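Long-range contacts in prepilin-like protein (Thermus thermophilus, PDB 6QVF), which probably serves as a type IV pilin-like component of the natural competence machinery, suggested to act in DNA uptake as a receptor at the pilus tip: residues F60-F65 and A83-G88; Y41-L46 and W55-F60; S66-V71 and D105-N110. All blocks are in the same frame, centred on the assembly; numbering follows the deposited sequence.

Interaction 1 of 3, residues F60-F65 and A83-G88; sequences FVDYYF and ANLRPG
Two oxygens of one carboxylate do most of the work between residues 60-65 of the short helix 59-66 and the loop at 83-88. Asp-62 OD1 takes the backbone N-H of Arg-86 at 2.8 Å in a nearly straight bond (167° at the hydrogen), and Asp-62 OD2 forms a salt bridge with Arg-86 NH1, also at 2.8 Å. Both donors approach from above the carboxylate plane, and the carboxylate and guanidinium planes stand 73° apart, so this is not a flat two-on-two pairing. OD2 instead lies at the guanidinium edge, close to its plane. A chi1 of -57° at Asp-62 sets CG beside its own backbone N and swings the carboxylate toward the loop. The side chain of Arg-86 runs extended from CG to NE, bringing its CB and CG past OD1 before NH1 reaches OD2.

Next to this polar pair is a thin apolar layer formed by the two methyls of Leu-85. Its CD1 rests 3.8 Å from Phe-65 CB, while CD2 stands 4.4 Å from Val-61 CG1, a looser touch. The ring of Phe-65 turns away from the loop, and Tyr-64 CD2 sits over the centre of one of its faces.

Farther out, Arg-78 forms a second salt bridge to Asp-62 OD1 and also bonds Asn-84 O, so that it too joins helix and loop. Arg-86 NH1 is shared with Ser-57 OG, and Tyr-59 makes a cation-pi contact with the same guanidinium. With two arginines close by, Asp-62 is likely to stay ionised although buried. The arrangement is that of a long, irregular loop fastened to a helix through a buried carboxylate that joins a main-chain N-H to arginine side chains, here within the globular head of a pilin-like fold.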
loop_
_atom_site.group_PDB
_atom_site.type_symbol
_atom_site.label_atom_id
_atom_site.label_comp_id
_atom_site.label_asym_id
_atom_site.label_seq_id
_atom_site.Cartn_x
_atom_site.Cartn_y
_atom_site.Cartn_z
ATOM N N PHE B 60 -10.991 14.511 5.647
ATOM C CA PHE B 60 -9.685 14.398 4.991
ATOM C C PHE B 60 -8.725 15.439 5.584
ATOM O O PHE B 60 -7.546 15.162 5.863
ATOM C CB PHE B 60 -9.828 14.549 3.482
ATOM C CG PHE B 60 -8.521 14.455 2.755
ATOM C CD1 PHE B 60 -7.673 15.554 2.671
ATOM C CD2 PHE B 60 -8.122 13.243 2.228
ATOM C CE1 PHE B 60 -6.434 15.433 2.050
ATOM C CE2 PHE B 60 -6.903 13.153 1.556
ATOM C CZ PHE B 60 -6.072 14.234 1.485
ATOM N N VAL B 61 -9.220 16.668 5.727
ATOM C CA VAL B 61 -8.379 17.769 6.234
ATOM C C VAL B 61 -7.897 17.477 7.650
ATOM O O VAL B 61 -6.716 17.673 7.971
ATOM C CB VAL B 61 -9.146 19.101 6.173
ATOM C CG1 VAL B 61 -8.340 20.268 6.731
ATOM C CG2 VAL B 61 -9.617 19.400 4.764
ATOM N N ASP B 62 -8.809 17.037 8.518
ATOM C CA ASP B 62 -8.484 16.737 9.885
ATOM C C ASP B 62 -7.419 15.643 9.956
ATOM O O ASP B 62 -6.419 15.790 10.661
ATOM C CB ASP B 62 -9.721 16.357 10.689
ATOM C CG ASP B 62 -10.735 17.483 10.615
ATOM O OD1 ASP B 62 -10.540 18.476 11.333
ATOM O OD2 ASP B 62 -11.655 17.386 9.765
ATOM N N TYR B 63 -7.612 14.569 9.208
ATOM C CA TYR B 63 -6.634 13.471 9.287
ATOM C C TYR B 63 -5.297 13.904 8.673
ATOM O O TYR B 63 -4.225 13.560 9.220
ATOM C CB TYR B 63 -7.160 12.208 8.605
ATOM C CG TYR B 63 -8.160 11.469 9.464
ATOM C CD1 TYR B 63 -7.741 10.738 10.558
ATOM C CD2 TYR B 63 -9.516 11.469 9.163
ATOM C CE1 TYR B 63 -8.640 10.095 11.382
ATOM C CE2 TYR B 63 -10.422 10.809 9.964
ATOM C CZ TYR B 63 -9.987 10.110 11.067
ATOM O OH TYR B 63 -10.900 9.456 11.841
ATOM N N TYR B 64 -5.333 14.582 7.522
ATOM C CA TYR B 64 -4.118 14.999 6.820
ATOM C C TYR B 64 -3.237 15.865 7.729
ATOM O O TYR B 64 -2.038 15.609 7.826
ATOM C CB TYR B 64 -4.436 15.740 5.521
ATOM C CG TYR B 64 -3.195 16.163 4.777
ATOM C CD1 TYR B 64 -2.459 15.270 4.024
ATOM C CD2 TYR B 64 -2.685 17.449 4.908
ATOM C CE1 TYR B 64 -1.273 15.630 3.402
ATOM C CE2 TYR B 64 -1.499 17.808 4.290
ATOM C CZ TYR B 64 -0.785 16.906 3.540
ATOM O OH TYR B 64 0.428 17.254 2.994
ATOM N N PHE B 65 -3.821 16.870 8.387
ATOM C CA PHE B 65 -3.050 17.786 9.193
ATOM C C PHE B 65 -2.836 17.299 10.639
ATOM O O PHE B 65 -1.957 17.865 11.341
ATOM C CB PHE B 65 -3.677 19.182 9.171
ATOM C CG PHE B 65 -3.479 19.867 7.846
ATOM C CD1 PHE B 65 -2.235 20.350 7.475
ATOM C CD2 PHE B 65 -4.542 20.051 6.979
ATOM C CE1 PHE B 65 -2.053 20.993 6.262
ATOM C CE2 PHE B 65 -4.346 20.681 5.770
ATOM C CZ PHE B 65 -3.117 21.155 5.407
ATOM N N ALA B 83 -6.183 24.826 15.952
ATOM C CA ALA B 83 -7.379 24.871 16.799
ATOM C C ALA B 83 -8.643 24.537 15.992
ATOM O O ALA B 83 -9.665 24.212 16.543
ATOM C CB ALA B 83 -7.507 26.216 17.465
ATOM N N ASN B 84 -8.554 24.617 14.669
ATOM C CA ASN B 84 -9.694 24.370 13.782
ATOM C C ASN B 84 -9.560 23.006 13.101
ATOM O O ASN B 84 -10.179 22.752 12.079
ATOM C CB ASN B 84 -9.824 25.479 12.740
ATOM C CG ASN B 84 -10.111 26.825 13.378
ATOM O OD1 ASN B 84 -10.729 26.872 14.445
ATOM N ND2 ASN B 84 -9.630 27.900 12.759
ATOM N N LEU B 85 -8.757 22.122 13.692
ATOM C CA LEU B 85 -8.740 20.683 13.372
ATOM C C LEU B 85 -9.494 19.913 14.469
ATOM O O LEU B 85 -9.393 20.199 15.685
ATOM C CB LEU B 85 -7.295 20.205 13.242
ATOM C CG LEU B 85 -6.397 20.928 12.260
ATOM C CD1 LEU B 85 -4.979 20.458 12.478
ATOM C CD2 LEU B 85 -6.834 20.692 10.823
ATOM N N ARG B 86 -10.280 18.926 14.044
ATOM C CA ARG B 86 -11.143 18.222 14.948
ATOM C C ARG B 86 -10.328 17.507 16.023
ATOM O O ARG B 86 -9.348 16.832 15.734
ATOM C CB ARG B 86 -11.973 17.191 14.187
ATOM C CG ARG B 86 -13.171 17.783 13.479
ATOM C CD ARG B 86 -13.927 16.731 12.714
ATOM N NE ARG B 86 -15.171 17.320 12.194
ATOM C CZ ARG B 86 -15.351 17.835 10.981
ATOM N NH1 ARG B 86 -14.360 17.882 10.095
ATOM N NH2 ARG B 86 -16.542 18.318 10.663
ATOM N N PRO B 87 -10.724 17.636 17.313
ATOM C CA PRO B 87 -10.021 16.982 18.409
ATOM C C PRO B 87 -10.489 15.528 18.488
ATOM O O PRO B 87 -11.517 15.185 17.963
ATOM C CB PRO B 87 -10.471 17.828 19.614
ATOM C CG PRO B 87 -11.911 18.150 19.275
ATOM C CD PRO B 87 -11.867 18.447 17.787
ATOM N N GLY B 88 -9.712 14.651 19.115
ATOM C CA GLY B 88 -10.256 13.334 19.399
ATOM C C GLY B 88 -10.342 12.405 18.191
ATOM O O GLY B 88 -11.085 11.445 18.216
#

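Interaction 2 of 3, residues Y41-L46 and W55-F60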
loop_
_atom_site.group_PDB
_atom_site.type_symbol
_atom_site.label_atom_id
_atom_site.label_comp_id
_atom_site.label_asym_id
_atom_site.label_seq_id
_atom_site.Cartn_x
_atom_site.Cartn_y
_atom_site.Cartn_z
ATOM N N TYR B 41 -14.867 24.054 11.232
ATOM C CA TYR B 41 -14.438 22.936 10.374
ATOM C C TYR B 41 -14.961 23.057 8.947
ATOM O O TYR B 41 -14.821 22.138 8.146
ATOM C CB TYR B 41 -14.856 21.607 11.005
ATOM C CG TYR B 41 -14.518 21.483 12.459
ATOM C CD1 TYR B 41 -13.233 21.719 12.926
ATOM C CD2 TYR B 41 -15.466 21.082 13.371
ATOM C CE1 TYR B 41 -12.908 21.590 14.258
ATOM C CE2 TYR B 41 -15.151 20.923 14.706
ATOM C CZ TYR B 41 -13.881 21.212 15.156
ATOM O OH TYR B 41 -13.547 21.100 16.466
ATOM N N LYS B 42 -15.566 24.198 8.612
ATOM C CA LYS B 42 -16.077 24.396 7.277
ATOM C C LYS B 42 -14.942 24.364 6.248
ATOM O O LYS B 42 -13.854 24.884 6.502
ATOM C CB LYS B 42 -16.875 25.700 7.186
ATOM C CG LYS B 42 -16.044 26.977 7.169
ATOM C CD LYS B 42 -16.888 28.223 7.336
ATOM C CE LYS B 42 -16.179 29.504 6.938
ATOM N NZ LYS B 42 -14.944 29.708 7.709
ATOM N N ASP B 43 -15.199 23.717 5.092
ATOM C CA ASP B 43 -14.223 23.646 4.003
ATOM C C ASP B 43 -14.747 24.298 2.723
ATOM O O ASP B 43 -14.035 25.058 2.086
ATOM C CB ASP B 43 -13.781 22.199 3.802
ATOM C CG ASP B 43 -12.926 21.711 4.966
ATOM O OD1 ASP B 43 -11.973 22.443 5.340
ATOM O OD2 ASP B 43 -13.211 20.618 5.501
ATOM N N ALA B 44 -15.958 23.953 2.293
ATOM C CA ALA B 44 -16.484 24.519 1.068
ATOM C C ALA B 44 -17.962 24.824 1.261
ATOM O O ALA B 44 -18.692 24.048 1.876
ATOM C CB ALA B 44 -16.298 23.578 -0.092
ATOM N N PRO B 45 -18.461 25.957 0.717
ATOM C CA PRO B 45 -19.887 26.258 0.813
ATOM C C PRO B 45 -20.693 25.312 -0.083
ATOM O O PRO B 45 -20.236 24.975 -1.179
ATOM C CB PRO B 45 -19.939 27.717 0.348
ATOM C CG PRO B 45 -18.782 27.834 -0.630
ATOM C CD PRO B 45 -17.704 26.946 -0.049
ATOM N N LEU B 46 -21.878 24.892 0.389
ATOM C CA LEU B 46 -22.740 24.024 -0.445
ATOM C C LEU B 46 -23.181 24.757 -1.716
ATOM O O LEU B 46 -23.289 24.150 -2.796
ATOM C CB LEU B 46 -23.965 23.590 0.351
ATOM C CG LEU B 46 -23.699 22.623 1.498
ATOM C CD1 LEU B 46 -24.996 22.191 2.136
ATOM C CD2 LEU B 46 -22.896 21.396 1.043
ATOM N N TRP B 55 -22.151 24.573 4.815
ATOM C CA TRP B 55 -20.893 24.236 4.213
ATOM C C TRP B 55 -20.684 22.731 4.336
ATOM O O TRP B 55 -21.221 22.086 5.214
ATOM C CB TRP B 55 -19.738 24.954 4.937
ATOM C CG TRP B 55 -19.656 26.434 4.692
ATOM C CD1 TRP B 55 -20.641 27.365 4.885
ATOM C CD2 TRP B 55 -18.537 27.147 4.124
ATOM N NE1 TRP B 55 -20.198 28.598 4.494
ATOM C CE2 TRP B 55 -18.919 28.502 4.022
ATOM C CE3 TRP B 55 -17.240 26.786 3.730
ATOM C CZ2 TRP B 55 -18.063 29.481 3.524
ATOM C CZ3 TRP B 55 -16.410 27.749 3.213
ATOM C CH2 TRP B 55 -16.804 29.084 3.143
ATOM N N ARG B 56 -19.843 22.203 3.458
ATOM C CA ARG B 56 -19.339 20.842 3.640
ATOM C C ARG B 56 -17.980 20.915 4.363
ATOM O O ARG B 56 -17.191 21.827 4.112
ATOM C CB ARG B 56 -19.247 20.164 2.273
ATOM C CG ARG B 56 -18.884 18.681 2.353
ATOM C CD ARG B 56 -19.122 18.028 1.010
ATOM N NE ARG B 56 -20.560 17.859 0.782
ATOM C CZ ARG B 56 -21.303 18.448 -0.146
ATOM N NH1 ARG B 56 -20.851 19.445 -0.893
ATOM N NH2 ARG B 56 -22.543 18.030 -0.302
ATOM N N SER B 57 -17.753 19.934 5.244
ATOM C CA SER B 57 -16.554 19.737 6.005
ATOM C C SER B 57 -16.016 18.357 5.668
ATOM O O SER B 57 -16.745 17.350 5.773
ATOM C CB SER B 57 -16.834 19.860 7.473
ATOM O OG SER B 57 -15.663 19.683 8.279
ATOM N N PHE B 58 -14.732 18.313 5.285
ATOM C CA PHE B 58 -14.093 17.039 4.934
ATOM C C PHE B 58 -13.144 16.582 6.043
ATOM O O PHE B 58 -12.210 17.286 6.378
ATOM C CB PHE B 58 -13.292 17.168 3.637
ATOM C CG PHE B 58 -14.113 17.549 2.439
ATOM C CD1 PHE B 58 -14.871 16.604 1.798
ATOM C CD2 PHE B 58 -14.165 18.851 1.966
ATOM C CE1 PHE B 58 -15.627 16.923 0.692
ATOM C CE2 PHE B 58 -14.949 19.170 0.867
ATOM C CZ PHE B 58 -15.681 18.203 0.242
ATOM N N TYR B 59 -13.387 15.385 6.556
ATOM C CA TYR B 59 -12.497 14.816 7.554
ATOM C C TYR B 59 -11.091 14.606 6.970
ATOM O O TYR B 59 -10.141 14.453 7.734
ATOM C CB TYR B 59 -13.062 13.516 8.124
ATOM C CG TYR B 59 -14.118 13.710 9.180
ATOM C CD1 TYR B 59 -15.344 14.272 8.862
ATOM C CD2 TYR B 59 -13.859 13.456 10.508
ATOM C CE1 TYR B 59 -16.323 14.467 9.827
ATOM C CE2 TYR B 59 -14.835 13.618 11.483
ATOM C CZ TYR B 59 -16.061 14.168 11.149
ATOM O OH TYR B 59 -17.021 14.382 12.107
ATOM N N PHE B 60 -10.991 14.511 5.647
ATOM C CA PHE B 60 -9.685 14.398 4.991
ATOM C C PHE B 60 -8.725 15.439 5.584
ATOM O O PHE B 60 -7.546 15.162 5.863
ATOM C CB PHE B 60 -9.828 14.549 3.482
ATOM C CG PHE B 60 -8.521 14.455 2.755
ATOM C CD1 PHE B 60 -7.673 15.554 2.671
ATOM C CD2 PHE B 60 -8.122 13.243 2.228
ATOM C CE1 PHE B 60 -6.434 15.433 2.050
ATOM C CE2 PHE B 60 -6.903 13.153 1.556
ATOM C CZ PHE B 60 -6.072 14.234 1.485
#
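Arg-56 O is gripped by two backbone donors of the facing segment: Asp-43 N at 2.9 Å and Ala-44 N at 3.1 Å, both in the carbonyl plane. Two consecutive residues thus face Arg-56, and Arg-56 N completes the hydrogen-bonded pair by donating to Ala-44 O at 2.7 Å, almost along the C=O axis; Pro-45 and Trp-55 follow as a non-hydrogen-bonded pair. Asp-43 OD2 accepts Phe-58 N through the anti lone pair in a nearly straight bond (168°), and Arg-78 holds OD1 in a salt bridge. Ser-57 OG, anti to its backbone N, donates to Tyr-41 O at 2.6 Å from above the carbonyl plane.

The Trp-55 indole is sandwiched between the aliphatic chain of Lys-42 and the ring of Pro-45. Lys-42 CD lies 3.8 Å from the centroid of the six-membered ring, while its ammonium is at most weakly attracted. Pro-45 CD lies over the opposite face, 3.9 Å from the same centroid, and both are CH-pi contacts. NE1 is bonded to Pro-51 O, in the loop that joins the two strands, which helps fix the ring's rotation. An alanine in place of Trp-55 would remove the ring between Lys-42 and Pro-45 and its bond to Pro-51 O, and would probably loosen the connection between the strands. Leu-46 places CD2 over one face of the Arg-56 guanidinium, crossing it at about a right angle.

Strand 55-58 lies between strands 44-45 and 32-35 in a small antiparallel sheet, and this contact is its beta hairpin, interrupted by a classic beta bulge.

Interaction 3 of 3, residues S66-V71 and D105-N110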
loop_
_atom_site.group_PDB
_atom_site.type_symbol
_atom_site.label_atom_id
_atom_site.label_comp_id
_atom_site.label_asym_id
_atom_site.label_seq_id
_atom_site.Cartn_x
_atom_site.Cartn_y
_atom_site.Cartn_z
ATOM N N SER B 66 -3.573 16.288 11.110
ATOM C CA SER B 66 -3.445 15.856 12.501
ATOM C C SER B 66 -2.531 14.652 12.666
ATOM O O SER B 66 -2.112 14.404 13.763
ATOM C CB SER B 66 -4.774 15.522 13.114
ATOM O OG SER B 66 -5.662 16.641 13.041
ATOM N N CYS B 67 -2.270 13.907 11.590
ATOM C CA CYS B 67 -1.710 12.571 11.714
ATOM C C CYS B 67 -0.424 12.467 10.914
ATOM O O CYS B 67 -0.426 12.782 9.729
ATOM C CB CYS B 67 -2.695 11.546 11.200
ATOM S SG CYS B 67 -4.210 11.443 12.172
ATOM N N PRO B 68 0.698 11.947 11.502
ATOM C CA PRO B 68 0.763 11.422 12.864
ATOM C C PRO B 68 0.927 12.461 13.972
ATOM O O PRO B 68 0.745 12.141 15.124
ATOM C CB PRO B 68 2.014 10.549 12.842
ATOM C CG PRO B 68 2.898 11.226 11.822
ATOM C CD PRO B 68 1.970 11.795 10.771
ATOM N N THR B 69 1.210 13.684 13.577
ATOM C CA THR B 69 1.369 14.824 14.473
ATOM C C THR B 69 0.637 16.013 13.865
ATOM O O THR B 69 0.471 16.040 12.670
ATOM C CB THR B 69 2.832 15.223 14.677
ATOM O OG1 THR B 69 3.434 15.581 13.427
ATOM C CG2 THR B 69 3.660 14.126 15.304
ATOM N N ARG B 70 0.190 16.939 14.712
ATOM C CA ARG B 70 -0.601 18.086 14.284
ATOM C C ARG B 70 0.326 19.171 13.725
ATOM O O ARG B 70 1.337 19.584 14.372
ATOM C CB ARG B 70 -1.415 18.636 15.457
ATOM C CG ARG B 70 -2.477 17.689 15.976
ATOM C CD ARG B 70 -3.216 18.270 17.164
ATOM N NE ARG B 70 -3.718 19.609 16.946
ATOM C CZ ARG B 70 -4.148 20.405 17.923
ATOM N NH1 ARG B 70 -4.227 19.938 19.143
ATOM N NH2 ARG B 70 -4.486 21.654 17.691
ATOM N N VAL B 71 -0.012 19.612 12.519
ATOM C CA VAL B 71 0.673 20.659 11.758
ATOM C C VAL B 71 -0.395 21.686 11.376
ATOM O O VAL B 71 -1.505 21.316 10.975
ATOM C CB VAL B 71 1.273 20.009 10.489
ATOM C CG1 VAL B 71 1.544 21.002 9.390
ATOM C CG2 VAL B 71 2.488 19.180 10.838
ATOM N N ASP B 105 -2.859 2.458 10.703
ATOM C CA ASP B 105 -2.299 3.803 10.794
ATOM C C ASP B 105 -2.821 4.643 9.630
ATOM O O ASP B 105 -2.771 4.210 8.467
ATOM C CB ASP B 105 -0.769 3.725 10.699
ATOM C CG ASP B 105 -0.075 5.064 10.776
ATOM O OD1 ASP B 105 -0.042 5.764 9.774
ATOM O OD2 ASP B 105 0.455 5.378 11.874
ATOM N N ILE B 106 -3.282 5.846 9.961
ATOM C CA ILE B 106 -3.646 6.897 9.021
ATOM C C ILE B 106 -2.630 8.018 9.155
ATOM O O ILE B 106 -2.360 8.466 10.290
ATOM C CB ILE B 106 -5.034 7.458 9.355
ATOM C CG1 ILE B 106 -6.132 6.398 9.357
ATOM C CG2 ILE B 106 -5.374 8.603 8.440
ATOM C CD1 ILE B 106 -7.479 6.879 9.896
ATOM N N ARG B 107 -2.077 8.475 8.038
ATOM C CA ARG B 107 -1.222 9.678 8.109
ATOM C C ARG B 107 -1.210 10.484 6.818
ATOM O O ARG B 107 -1.351 9.948 5.710
ATOM C CB ARG B 107 0.208 9.305 8.514
ATOM C CG ARG B 107 0.908 8.332 7.590
ATOM C CD ARG B 107 2.308 8.050 8.108
ATOM N NE ARG B 107 2.244 7.400 9.400
ATOM C CZ ARG B 107 3.188 7.484 10.351
ATOM N NH1 ARG B 107 4.331 8.128 10.129
ATOM N NH2 ARG B 107 2.983 6.893 11.520
ATOM N N GLY B 108 -1.097 11.814 6.976
ATOM C CA GLY B 108 -0.801 12.633 5.880
ATOM C C GLY B 108 0.634 12.447 5.420
ATOM O O GLY B 108 1.523 12.196 6.216
ATOM N N GLU B 109 0.843 12.544 4.126
ATOM C CA GLU B 109 2.185 12.574 3.596
ATOM C C GLU B 109 2.736 14.000 3.539
ATOM O O GLU B 109 2.007 15.006 3.713
ATOM C CB GLU B 109 2.161 11.927 2.241
ATOM C CG GLU B 109 1.866 10.461 2.365
ATOM C CD GLU B 109 2.549 9.655 1.292
ATOM O OE1 GLU B 109 2.629 10.190 0.178
ATOM O OE2 GLU B 109 3.010 8.519 1.592
ATOM N N ASN B 110 4.064 14.108 3.354
ATOM C CA ASN B 110 4.665 15.403 3.518
ATOM C C ASN B 110 5.529 15.770 2.307
ATOM O O ASN B 110 5.745 14.960 1.408
ATOM C CB ASN B 110 5.444 15.488 4.813
ATOM C CG ASN B 110 6.542 14.479 4.870
ATOM O OD1 ASN B 110 7.529 14.635 4.124
ATOM N ND2 ASN B 110 6.385 13.495 5.764
#
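The chain leaves helix 59-66 at Cys-67 and passes close to strand 100-108, with the CA atoms of Cys-67 and Arg-107 4.6 Å apart and a single backbone hydrogen bond, Gly-108 N to Cys-67 O at 3.0 Å, joining the segments. The bond is somewhat bent, at 149°, and the donor stands above the carbonyl plane. Arg-107 CA also approaches the same oxygen in a long C-H...O contact, so Gly-108 N and Arg-107 CA both meet Cys-67 O, and no regular strand pairing follows from this one bond.

Cys-67 points its side chain toward the strand and packs CB against Ile-106 O at 3.2 Å. Its SG, anti to the carbonyl carbon (chi1 -65°), is committed to the disulfide with Cys-91, and Ile-106 in turn shares backbone hydrogen bonding with Cys-91. Cystine and main chain therefore approach the strand at the same place.

A cis peptide bond precedes Pro-68 and turns the chain sharply, which sets the proline ring across Arg-107. Its CD meets Arg-107 CB at 3.8 Å, and CG lies over one face of the guanidinium, offset toward the rim and 3.8 Å from NH1. The guanidinium is held in place by Asp-105 two residues back: side-on, NE reaches OD1 at 2.8 Å and NH2 reaches OD2 at 3.0 Å, both bonds nearly straight. CG in the crowded position between the backbone N and the carbonyl carbon (chi1 59°) and a bend at chi3 bring the guanidinium back to Asp-105, and the bidentate salt bridge holds it there with a face to the proline.

A disulfide, a cis-proline turn and one backbone bond together fasten the end of a helix to the antiparallel four-stranded sheet of this pilin-like head.

How the interactions relate
Helix 59-66 links the three contacts. Interaction 2 closes at its start, interaction 1 uses Val-61, Asp-62 and Phe-65 along it, and interaction 3 begins where it ends. Along the chain interaction 2 comes first, whereas the segments of interactions 1 and 3 alternate, so the loop that follows the helix returns to it before the chain enters the four-stranded sheet. The centres of interactions 1 and 2 lie about 12 Å apart and those of 1 and 3 about 9 Å; interactions 2 and 3, about 19 Å apart between centres, do not touch. Interaction 1 touches both, so the three-stranded sheet, helix with returning loop, and region of strand 100-108 form a continuous series of contacts.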